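Local coordinates for probable disease resistance protein At5g66900 (Arabidopsis thaliana, PDB 7L7W) that acts as a plant helper immune receptor of the NB-LRR family, a class forming calcium-permeable nonselective cation channels, represented here by its N-terminal CC-R domain, at residues Ser98-Thr101 and Arg102-Arg106; Leu112-Cys115 and Gln116-Leu119; Glu49-Phe52 and Pro53-Lys57; Ser60-Glu64 and Leu65-Val69. The protein carries 2 engineered substitutions. All coordinates share one frame; numbering follows the deposited sequence.

Contact 1 (Ser98-Thr101 and Arg102-Arg106). Engineered in segment 98-101: Glu99 (natural residue Lys).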
loop_
_atom_site.group_PDB
_atom_site.type_symbol
_atom_site.label_atom_id
_atom_site.label_comp_id
_atom_site.label_asym_id
_atom_site.label_seq_id
_atom_site.Cartn_x
_atom_site.Cartn_y
_atom_site.Cartn_z
ATOM N N SER A 98 -8.716 0.052 0.750
ATOM C CA SER A 98 -9.984 -0.336 1.377
ATOM C C SER A 98 -11.164 0.298 0.657
ATOM O O SER A 98 -12.115 -0.386 0.256
ATOM C CB SER A 98 -10.006 0.063 2.853
ATOM O OG SER A 98 -8.727 -0.077 3.446
ATOM N N GLU A 99 -11.089 1.607 0.432
ATOM C CA GLU A 99 -12.178 2.304 -0.233
ATOM C C GLU A 99 -12.536 1.612 -1.534
ATOM O O GLU A 99 -13.667 1.144 -1.735
ATOM C CB GLU A 99 -11.753 3.737 -0.504
ATOM C CG GLU A 99 -12.868 4.692 -0.706
ATOM C CD GLU A 99 -12.346 6.086 -0.947
ATOM O OE1 GLU A 99 -11.825 6.327 -2.065
ATOM O OE2 GLU A 99 -12.433 6.923 -0.007
ATOM N N TYR A 100 -11.539 1.502 -2.411
ATOM C CA TYR A 100 -11.780 0.952 -3.732
ATOM C C TYR A 100 -12.262 -0.478 -3.615
ATOM O O TYR A 100 -13.204 -0.883 -4.310
ATOM C CB TYR A 100 -10.507 1.050 -4.556
ATOM C CG TYR A 100 -10.561 0.475 -5.945
ATOM C CD1 TYR A 100 -11.022 1.229 -7.014
ATOM C CD2 TYR A 100 -10.091 -0.815 -6.203
ATOM C CE1 TYR A 100 -11.043 0.701 -8.298
ATOM C CE2 TYR A 100 -10.103 -1.342 -7.471
ATOM C CZ TYR A 100 -10.576 -0.587 -8.519
ATOM O OH TYR A 100 -10.590 -1.124 -9.795
ATOM N N THR A 101 -11.709 -1.230 -2.662
ATOM C CA THR A 101 -12.122 -2.617 -2.577
ATOM C C THR A 101 -13.603 -2.710 -2.247
ATOM O O THR A 101 -14.335 -3.465 -2.897
ATOM C CB THR A 101 -11.265 -3.363 -1.573
ATOM O OG1 THR A 101 -9.902 -3.301 -2.006
ATOM C CG2 THR A 101 -11.673 -4.824 -1.530
ATOM N N ARG A 102 -14.079 -1.865 -1.321
ATOM C CA ARG A 102 -15.502 -1.870 -0.988
ATOM C C ARG A 102 -16.335 -1.608 -2.233
ATOM O O ARG A 102 -17.270 -2.363 -2.535
ATOM C CB ARG A 102 -15.810 -0.839 0.108
ATOM C CG ARG A 102 -15.216 -1.165 1.490
ATOM C CD ARG A 102 -15.063 -2.683 1.724
ATOM N NE ARG A 102 -14.099 -3.008 2.782
ATOM C CZ ARG A 102 -12.842 -3.391 2.563
ATOM N NH1 ARG A 102 -12.402 -3.504 1.322
ATOM N NH2 ARG A 102 -12.024 -3.664 3.578
ATOM N N LYS A 103 -15.948 -0.595 -3.016
ATOM C CA LYS A 103 -16.637 -0.301 -4.271
ATOM C C LYS A 103 -16.654 -1.533 -5.180
ATOM O O LYS A 103 -17.717 -1.967 -5.643
ATOM C CB LYS A 103 -15.935 0.889 -4.922
ATOM C CG LYS A 103 -16.514 1.488 -6.173
ATOM C CD LYS A 103 -15.700 2.749 -6.578
ATOM C CE LYS A 103 -15.254 3.556 -5.330
ATOM N NZ LYS A 103 -15.152 5.047 -5.529
ATOM N N ILE A 104 -15.491 -2.169 -5.370
ATOM C CA ILE A 104 -15.426 -3.346 -6.234
ATOM C C ILE A 104 -16.344 -4.434 -5.704
ATOM O O ILE A 104 -17.095 -5.063 -6.466
ATOM C CB ILE A 104 -13.978 -3.848 -6.363
ATOM C CG1 ILE A 104 -13.162 -2.832 -7.138
ATOM C CG2 ILE A 104 -13.937 -5.140 -7.119
ATOM C CD1 ILE A 104 -13.872 -2.352 -8.370
ATOM N N GLU A 105 -16.347 -4.625 -4.379
ATOM C CA GLU A 105 -17.191 -5.658 -3.797
ATOM C C GLU A 105 -18.659 -5.379 -4.089
ATOM O O GLU A 105 -19.407 -6.289 -4.468
ATOM C CB GLU A 105 -16.939 -5.763 -2.293
ATOM C CG GLU A 105 -15.684 -6.557 -1.957
ATOM C CD GLU A 105 -15.285 -6.452 -0.483
ATOM O OE1 GLU A 105 -15.835 -5.570 0.222
ATOM O OE2 GLU A 105 -14.424 -7.255 -0.037
ATOM N N ARG A 106 -19.081 -4.117 -4.007
ATOM C CA ARG A 106 -20.498 -3.910 -4.222
ATOM C C ARG A 106 -20.856 -4.119 -5.683
ATOM O O ARG A 106 -21.916 -4.688 -5.979
ATOM C CB ARG A 106 -20.975 -2.553 -3.724
ATOM C CG ARG A 106 -22.358 -2.801 -3.218
ATOM C CD ARG A 106 -22.971 -1.771 -2.329
ATOM N NE ARG A 106 -24.406 -2.047 -2.294
ATOM C CZ ARG A 106 -25.236 -1.903 -3.332
ATOM N NH1 ARG A 106 -24.792 -1.458 -4.509
ATOM N NH2 ARG A 106 -26.523 -2.201 -3.193
#

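Contact 2 (Leu112-Cys115 and Gln116-Leu119)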
loop_
_atom_site.group_PDB
_atom_site.type_symbol
_atom_site.label_atom_id
_atom_site.label_comp_id
_atom_site.label_asym_id
_atom_site.label_seq_id
_atom_site.Cartn_x
_atom_site.Cartn_y
_atom_site.Cartn_z
ATOM N N LEU A 112 -23.951 -10.404 -9.103
ATOM C CA LEU A 112 -24.453 -11.701 -8.683
ATOM C C LEU A 112 -25.970 -11.682 -8.553
ATOM O O LEU A 112 -26.647 -12.593 -9.048
ATOM C CB LEU A 112 -23.795 -12.126 -7.373
ATOM C CG LEU A 112 -22.353 -12.604 -7.566
ATOM C CD1 LEU A 112 -21.812 -13.201 -6.287
ATOM C CD2 LEU A 112 -22.232 -13.592 -8.717
ATOM N N LYS A 113 -26.530 -10.633 -7.938
ATOM C CA LYS A 113 -27.983 -10.624 -7.798
ATOM C C LYS A 113 -28.653 -10.578 -9.163
ATOM O O LYS A 113 -29.678 -11.235 -9.379
ATOM C CB LYS A 113 -28.457 -9.456 -6.932
ATOM C CG LYS A 113 -29.952 -9.567 -6.603
ATOM C CD LYS A 113 -30.640 -8.206 -6.491
ATOM C CE LYS A 113 -30.596 -7.434 -7.813
ATOM N NZ LYS A 113 -31.891 -7.458 -8.564
ATOM N N PHE A 114 -28.045 -9.871 -10.112
ATOM C CA PHE A 114 -28.611 -9.814 -11.445
ATOM C C PHE A 114 -28.669 -11.193 -12.086
ATOM O O PHE A 114 -29.565 -11.464 -12.889
ATOM C CB PHE A 114 -27.804 -8.860 -12.309
ATOM C CG PHE A 114 -28.443 -8.581 -13.612
ATOM C CD1 PHE A 114 -29.263 -7.473 -13.762
ATOM C CD2 PHE A 114 -28.265 -9.444 -14.687
ATOM C CE1 PHE A 114 -29.889 -7.221 -14.974
ATOM C CE2 PHE A 114 -28.895 -9.205 -15.908
ATOM C CZ PHE A 114 -29.707 -8.087 -16.051
ATOM N N CYS A 115 -27.737 -12.078 -11.742
ATOM C CA CYS A 115 -27.744 -13.420 -12.313
ATOM C C CYS A 115 -28.935 -14.259 -11.859
ATOM O O CYS A 115 -29.034 -15.416 -12.278
ATOM C CB CYS A 115 -26.440 -14.131 -11.962
ATOM S SG CYS A 115 -24.974 -13.460 -12.805
ATOM N N GLN A 116 -29.823 -13.719 -11.014
ATOM C CA GLN A 116 -31.092 -14.355 -10.675
ATOM C C GLN A 116 -32.259 -13.775 -11.478
ATOM O O GLN A 116 -33.417 -13.856 -11.046
ATOM C CB GLN A 116 -31.378 -14.223 -9.174
ATOM C CG GLN A 116 -30.174 -14.423 -8.258
ATOM C CD GLN A 116 -29.565 -15.815 -8.376
ATOM O OE1 GLN A 116 -30.288 -16.817 -8.434
ATOM N NE2 GLN A 116 -28.231 -15.887 -8.395
ATOM N N ILE A 117 -31.974 -13.172 -12.616
ATOM C CA ILE A 117 -33.013 -12.559 -13.424
ATOM C C ILE A 117 -33.826 -13.655 -14.107
ATOM O O ILE A 117 -33.279 -14.652 -14.593
ATOM C CB ILE A 117 -32.379 -11.586 -14.434
ATOM C CG1 ILE A 117 -33.455 -10.808 -15.201
ATOM C CG2 ILE A 117 -31.406 -12.308 -15.362
ATOM C CD1 ILE A 117 -33.759 -9.462 -14.597
ATOM N N ASP A 118 -35.149 -13.486 -14.112
ATOM C CA ASP A 118 -36.069 -14.391 -14.808
ATOM C C ASP A 118 -36.281 -13.863 -16.223
ATOM O O ASP A 118 -37.099 -12.964 -16.446
ATOM C CB ASP A 118 -37.391 -14.495 -14.053
ATOM C CG ASP A 118 -38.350 -15.517 -14.669
ATOM O OD1 ASP A 118 -39.428 -15.745 -14.067
ATOM O OD2 ASP A 118 -38.035 -16.091 -15.744
ATOM N N LEU A 119 -35.545 -14.421 -17.187
ATOM C CA LEU A 119 -35.629 -13.911 -18.552
ATOM C C LEU A 119 -37.012 -14.133 -19.147
ATOM O O LEU A 119 -37.498 -13.302 -19.927
ATOM C CB LEU A 119 -34.566 -14.568 -19.428
ATOM C CG LEU A 119 -33.191 -13.915 -19.432
ATOM C CD1 LEU A 119 -32.317 -14.566 -20.483
ATOM C CD2 LEU A 119 -33.320 -12.429 -19.687
#

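Contact 3 (Glu49-Phe52 and Pro53-Lys57)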
loop_
_atom_site.group_PDB
_atom_site.type_symbol
_atom_site.label_atom_id
_atom_site.label_comp_id
_atom_site.label_asym_id
_atom_site.label_seq_id
_atom_site.Cartn_x
_atom_site.Cartn_y
_atom_site.Cartn_z
ATOM N N GLU A 49 -17.529 -13.832 -15.111
ATOM C CA GLU A 49 -17.560 -14.990 -15.985
ATOM C C GLU A 49 -18.799 -15.834 -15.736
ATOM O O GLU A 49 -19.283 -16.495 -16.664
ATOM C CB GLU A 49 -16.270 -15.797 -15.823
ATOM C CG GLU A 49 -15.110 -15.144 -16.585
ATOM C CD GLU A 49 -13.777 -15.871 -16.454
ATOM O OE1 GLU A 49 -13.437 -16.353 -15.339
ATOM O OE2 GLU A 49 -13.051 -15.930 -17.478
ATOM N N ILE A 50 -19.325 -15.812 -14.506
ATOM C CA ILE A 50 -20.661 -16.363 -14.259
ATOM C C ILE A 50 -21.713 -15.583 -15.045
ATOM O O ILE A 50 -22.610 -16.157 -15.675
ATOM C CB ILE A 50 -20.995 -16.332 -12.759
ATOM C CG1 ILE A 50 -20.108 -17.274 -11.959
ATOM C CG2 ILE A 50 -22.483 -16.619 -12.534
ATOM C CD1 ILE A 50 -20.199 -16.993 -10.458
ATOM N N LEU A 51 -21.645 -14.253 -14.971
ATOM C CA LEU A 51 -22.655 -13.421 -15.614
ATOM C C LEU A 51 -22.556 -13.442 -17.140
ATOM O O LEU A 51 -23.547 -13.147 -17.814
ATOM C CB LEU A 51 -22.537 -11.991 -15.080
ATOM C CG LEU A 51 -23.218 -10.840 -15.824
ATOM C CD1 LEU A 51 -24.704 -10.771 -15.453
ATOM C CD2 LEU A 51 -22.512 -9.512 -15.543
ATOM N N PHE A 52 -21.394 -13.800 -17.692
ATOM C CA PHE A 52 -21.162 -13.670 -19.131
ATOM C C PHE A 52 -22.105 -14.493 -20.014
ATOM O O PHE A 52 -22.569 -13.964 -21.041
ATOM C CB PHE A 52 -19.696 -14.011 -19.428
ATOM C CG PHE A 52 -19.328 -13.818 -20.851
ATOM C CD1 PHE A 52 -19.133 -12.547 -21.354
ATOM C CD2 PHE A 52 -19.217 -14.902 -21.704
ATOM C CE1 PHE A 52 -18.810 -12.352 -22.689
ATOM C CE2 PHE A 52 -18.889 -14.717 -23.042
ATOM C CZ PHE A 52 -18.686 -13.438 -23.535
ATOM N N PRO A 53 -22.398 -15.762 -19.724
ATOM C CA PRO A 53 -23.337 -16.483 -20.596
ATOM C C PRO A 53 -24.739 -15.897 -20.547
ATOM O O PRO A 53 -25.470 -15.924 -21.549
ATOM C CB PRO A 53 -23.302 -17.914 -20.042
ATOM C CG PRO A 53 -22.086 -17.976 -19.215
ATOM C CD PRO A 53 -21.936 -16.621 -18.630
ATOM N N LEU A 54 -25.137 -15.370 -19.392
ATOM C CA LEU A 54 -26.435 -14.717 -19.289
ATOM C C LEU A 54 -26.499 -13.489 -20.190
ATOM O O LEU A 54 -27.536 -13.215 -20.808
ATOM C CB LEU A 54 -26.703 -14.356 -17.835
ATOM C CG LEU A 54 -28.051 -13.767 -17.499
ATOM C CD1 LEU A 54 -28.661 -14.601 -16.396
ATOM C CD2 LEU A 54 -27.831 -12.351 -17.027
ATOM N N THR A 55 -25.383 -12.762 -20.311
ATOM C CA THR A 55 -25.317 -11.669 -21.274
ATOM C C THR A 55 -25.373 -12.198 -22.690
ATOM O O THR A 55 -25.972 -11.573 -23.563
ATOM C CB THR A 55 -24.044 -10.836 -21.100
ATOM O OG1 THR A 55 -22.907 -11.705 -21.042
ATOM C CG2 THR A 55 -24.123 -9.988 -19.841
ATOM N N GLN A 56 -24.755 -13.343 -22.948
ATOM C CA GLN A 56 -24.823 -13.876 -24.303
ATOM C C GLN A 56 -26.265 -14.168 -24.702
ATOM O O GLN A 56 -26.713 -13.784 -25.791
ATOM C CB GLN A 56 -23.965 -15.124 -24.421
ATOM C CG GLN A 56 -22.516 -14.853 -24.154
ATOM C CD GLN A 56 -21.673 -16.057 -24.438
ATOM O OE1 GLN A 56 -21.645 -17.012 -23.655
ATOM N NE2 GLN A 56 -20.969 -16.028 -25.566
ATOM N N LYS A 57 -27.016 -14.834 -23.824
ATOM C CA LYS A 57 -28.368 -15.206 -24.217
ATOM C C LYS A 57 -29.336 -14.031 -24.147
ATOM O O LYS A 57 -30.354 -14.058 -24.843
ATOM C CB LYS A 57 -28.880 -16.402 -23.401
ATOM C CG LYS A 57 -29.345 -16.128 -21.999
ATOM C CD LYS A 57 -29.717 -17.443 -21.302
ATOM C CE LYS A 57 -28.491 -18.299 -20.936
ATOM N NZ LYS A 57 -28.870 -19.629 -20.340
#

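Contact 4 (Ser60-Glu64 and Leu65-Val69)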
loop_
_atom_site.group_PDB
_atom_site.type_symbol
_atom_site.label_atom_id
_atom_site.label_comp_id
_atom_site.label_asym_id
_atom_site.label_seq_id
_atom_site.Cartn_x
_atom_site.Cartn_y
_atom_site.Cartn_z
ATOM N N SER A 60 -28.751 -12.652 -27.570
ATOM C CA SER A 60 -29.373 -13.479 -28.596
ATOM C C SER A 60 -30.861 -13.194 -28.691
ATOM O O SER A 60 -31.449 -13.365 -29.758
ATOM C CB SER A 60 -29.127 -14.958 -28.310
ATOM O OG SER A 60 -29.846 -15.367 -27.171
ATOM N N MET A 61 -31.476 -12.735 -27.600
ATOM C CA MET A 61 -32.898 -12.431 -27.558
ATOM C C MET A 61 -33.200 -10.979 -27.867
ATOM O O MET A 61 -34.137 -10.417 -27.291
ATOM C CB MET A 61 -33.471 -12.786 -26.192
ATOM C CG MET A 61 -33.301 -14.224 -25.787
ATOM S SD MET A 61 -33.906 -14.444 -24.098
ATOM C CE MET A 61 -35.507 -13.644 -24.190
ATOM N N GLN A 62 -32.456 -10.355 -28.778
ATOM C CA GLN A 62 -32.616 -8.919 -28.988
ATOM C C GLN A 62 -33.985 -8.558 -29.552
ATOM O O GLN A 62 -34.428 -7.413 -29.389
ATOM C CB GLN A 62 -31.510 -8.402 -29.907
ATOM C CG GLN A 62 -31.172 -6.925 -29.718
ATOM C CD GLN A 62 -29.886 -6.522 -30.436
ATOM O OE1 GLN A 62 -28.964 -7.334 -30.601
ATOM N NE2 GLN A 62 -29.820 -5.261 -30.862
ATOM N N LYS A 63 -34.665 -9.507 -30.200
ATOM C CA LYS A 63 -36.013 -9.257 -30.709
ATOM C C LYS A 63 -37.059 -9.327 -29.595
ATOM O O LYS A 63 -37.840 -8.387 -29.401
ATOM C CB LYS A 63 -36.344 -10.254 -31.827
ATOM C CG LYS A 63 -37.717 -10.012 -32.461
ATOM C CD LYS A 63 -37.620 -9.750 -33.962
ATOM C CE LYS A 63 -38.996 -9.712 -34.608
ATOM N NZ LYS A 63 -39.656 -11.044 -34.592
ATOM N N GLU A 64 -37.085 -10.440 -28.854
ATOM C CA GLU A 64 -38.082 -10.665 -27.812
ATOM C C GLU A 64 -37.981 -9.678 -26.660
ATOM O O GLU A 64 -38.981 -9.450 -25.968
ATOM C CB GLU A 64 -37.956 -12.086 -27.263
ATOM C CG GLU A 64 -38.188 -13.164 -28.301
ATOM C CD GLU A 64 -36.913 -13.553 -29.038
ATOM O OE1 GLU A 64 -36.202 -12.640 -29.515
ATOM O OE2 GLU A 64 -36.625 -14.770 -29.150
ATOM N N LEU A 65 -36.804 -9.116 -26.414
ATOM C CA LEU A 65 -36.623 -8.115 -25.376
ATOM C C LEU A 65 -36.384 -6.758 -26.014
ATOM O O LEU A 65 -35.919 -6.662 -27.153
ATOM C CB LEU A 65 -35.442 -8.456 -24.458
ATOM C CG LEU A 65 -35.336 -9.862 -23.868
ATOM C CD1 LEU A 65 -33.889 -10.212 -23.582
ATOM C CD2 LEU A 65 -36.162 -9.974 -22.603
ATOM N N ASP A 66 -36.715 -5.711 -25.279
ATOM C CA ASP A 66 -36.197 -4.386 -25.570
ATOM C C ASP A 66 -35.264 -3.998 -24.432
ATOM O O ASP A 66 -35.616 -4.125 -23.248
ATOM C CB ASP A 66 -37.309 -3.348 -25.739
ATOM C CG ASP A 66 -37.778 -2.779 -24.416
ATOM O OD1 ASP A 66 -37.629 -1.558 -24.177
ATOM O OD2 ASP A 66 -38.292 -3.574 -23.606
ATOM N N PHE A 67 -34.082 -3.549 -24.788
ATOM C CA PHE A 67 -33.112 -3.279 -23.748
ATOM C C PHE A 67 -33.430 -1.997 -22.935
ATOM O O PHE A 67 -32.619 -1.595 -22.089
ATOM C CB PHE A 67 -31.724 -3.218 -24.382
ATOM C CG PHE A 67 -31.330 -4.493 -25.089
ATOM C CD1 PHE A 67 -31.896 -5.703 -24.728
ATOM C CD2 PHE A 67 -30.387 -4.483 -26.100
ATOM C CE1 PHE A 67 -31.538 -6.882 -25.366
ATOM C CE2 PHE A 67 -30.019 -5.657 -26.732
ATOM C CZ PHE A 67 -30.601 -6.859 -26.366
ATOM N N GLY A 68 -34.589 -1.360 -23.118
ATOM C CA GLY A 68 -34.883 -0.151 -22.375
ATOM C C GLY A 68 -35.440 -0.381 -20.990
ATOM O O GLY A 68 -35.367 0.519 -20.151
ATOM N N VAL A 69 -36.000 -1.561 -20.725
ATOM C CA VAL A 69 -36.632 -1.779 -19.426
ATOM C C VAL A 69 -35.621 -1.609 -18.291
ATOM O O VAL A 69 -34.402 -1.685 -18.489
ATOM C CB VAL A 69 -37.301 -3.161 -19.379
ATOM C CG1 VAL A 69 -38.226 -3.301 -20.554
ATOM C CG2 VAL A 69 -36.244 -4.269 -19.397
#

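Contact 1 (Ser98-Thr101 and Arg102-Arg106)
Ile104 lies over one face of the Tyr100 ring, with CG1 3.8 Å from the ring centroid and displaced toward the rim. This CH-pi contact joins side chains four residues apart on helix 97-114, part of the four-helix bundle of the CC-R domain. The methyl CD1 of Ile104 carries the contact on toward the phenol end, reaching Tyr100 CZ at 3.7 Å. With Tyr100 CG anti to the backbone N (chi1 178°), beside the carbonyl carbon, the ring comes alongside Ile104. The guanidinium of Arg102 has Ser98 over one face, with Ser98 CB 4.1 Å above the plane and again toward the rim, while Thr101 CB sits at its edge, near the plane. A bend at chi2 (-29°) folds the arginine back over the preceding turn, where its NH1 comes near Ser98 O but is badly aimed for a hydrogen bond.

Around the ring the bundle closes in: Tyr100 OH is hydrogen-bonded to Ala85 O, and the ring meets that of Phe89 and touches Leu40 of helix 38-60. Thr101 OG1 is satisfied by Glu97 O one turn back. The engineered Glu99 packs on Ala36 of a neighbouring subunit and holds OE1 5.0 Å from Lys103 NZ, where a weak attraction is possible, though the charged atoms are not in contact. Regular helical bonding underlies these contacts, as in Ile104 N to Tyr100 O at 2.8 Å, and the same pair of residues makes the tightest carbon approach over the ring, Ile104 CG1 to Tyr100 CE2 at 3.4 Å.

Contact 2 (Leu112-Cys115 and Gln116-Leu119)
Phe114 and Ile117 lie side by side and point the same way, the isoleucine set over one face of the ring with its methyl CG2 4.0 Å from Phe114 CE2. The chi1 of Ile117 (-174°) sends CG1 anti to the backbone N and leaves CG2 between N and the carbonyl carbon, which is the branch that reaches the ring. Beneath this apolar pair the chain is leaving helix 97-114, and its bonds shorten to three-residue spacing. Gln116 N donates to Lys113 O at 3.0 Å, approaching from well above the carbonyl plane (52° out of it), and the bond from Ile117 N to Phe114 O, also 3.0 Å, is weak. The second of these closes a type I beta turn from Phe114 to Ile117, which brings the two hydrophobic residues together. In Gln116, chi1 (-41°) puts CG 3.4 Å from Lys113 O, and the bend at chi2 turns the amide back toward Leu112 O, without a bond to it. Farther on, Asp118 occupies the N-cap position of helix 119-127, where OD2 makes weak hydrogen bonds to Gln120 N and Leu121 N. The turn is thus a short link between two helices of the CC-R domain, a four-helix bundle. Its apolar side faces helix 38-60, where Phe114 and Ile117 both touch Leu54, and helix 70-88, where Phe114 rests on Leu75 and Ile117 on Glu71.

Contact 3 (Glu49-Phe52 and Pro53-Lys57)
Gln56 runs its aliphatic stem over one face of the Phe52 ring, CG lying 4.2 Å from the ring centroid in a CH-pi contact. Phe52 has CG anti to the backbone N (chi1 -176°), whereas Gln56 places CG anti to the carbonyl carbon; the extended chain then carries the amide along the ring near CE2, its plane turned 34° from the ring's. Gln56 CD comes nearest to the rim, 3.4 Å from Phe52 CE2. Leu51 and Leu54 both hold CG anti to the backbone N and cross obliquely, with Leu51 CD1 3.8 Å from Leu54 CD2.

All this belongs to helix 38-60 of the four-helix bundle, kinked at Pro53. Its backbone nitrogen, part of the pyrrolidine ring, has no hydrogen to give the preceding turn, and its CD lies 3.3 Å from Glu49 O instead. Regular bonding is evident again at Thr55, whose N donates to Leu51 O at 3.1 Å. Helix 20-32 covers the Phe52 side: Lys25 makes a cation-pi contact with the ring, and Leu24 touches both Phe52 and Leu51. Glu49 extends away from the kink to a salt bridge between its OE2 and Lys32 NZ, its side chain about 4 Å from a bound nickel ion; the nickel-binding residues are Glu80 and Asp83.

Contact 4 (Ser60-Glu64 and Leu65-Val69)
Leu65 N donates to Met61 O at 3.1 Å, a bond that holds one last helix-like turn together after helix 38-60. Helical backbone angles end at Met61. Residues 62 to 64 return to helical values without regular bonding, and the chain then runs extended through Leu65 and Asp66. A type I beta turn from Asp66 to Val69 follows, ending at the N-cap position of helix 70-88. Within it Asp66 OD1 accepts a weak hydrogen bond from Gly68 N at 3.2 Å, the pairing of an Asx turn.

Two side-chain contacts accompany this backbone. Met61 and Leu65 meet twice: Met61 CB touches Leu65 CD1 at 3.7 Å, and the bend at chi3 (49°) swings the methyl CE of Met61 back to within 3.8 Å of Leu65 CG. Gln62 crosses Phe67 at about a right angle, its CG reaching the far end of the ring at CZ, 3.4 Å away. Gln62 gets there with CG anti to the backbone N (chi1 -154°) and the chain stretched out. Outside the loop, Phe20 meets the Phe67 ring edge-to-face. Helix 119-127 covers the leucine through Leu122, and its Asn126 ND2 is hydrogen-bonded to Glu64 O.

This loop joins two helices of the bundle within the CC-R domain. Its two halves meet through a single backbone hydrogen bond and carbon contacts, with no salt bridge between them, which implies that the loop's placement rests also on what helix 119-127 supplies, the apolar cover of Leu122 and the hydrogen bond from Asn126.

Along the chain the order is contact 3, contact 4, contact 1, contact 2, all within the RPW8-type CC-R domain. Contact 3 lies on helix 38-60, and contact 4 follows closely, in the loop between helices 38-60 and 70-88. Contacts 1 and 2 share helix 97-114, their centres about 22 Å apart, with contact 2 at its C-terminal end. At this end contacts 2, 3 and 4 meet: contacts 2 and 3, centres about 10 Å apart, touch through Phe114 and Leu54, and Leu119 packs against Met61 of contact 4. Contacts 2 to 4 thus join helix ends and loops at one end of the CC-R bundle, while contact 1, about 31 Å between centres from contact 4, lies across the chain's centre from contacts 3 and 4.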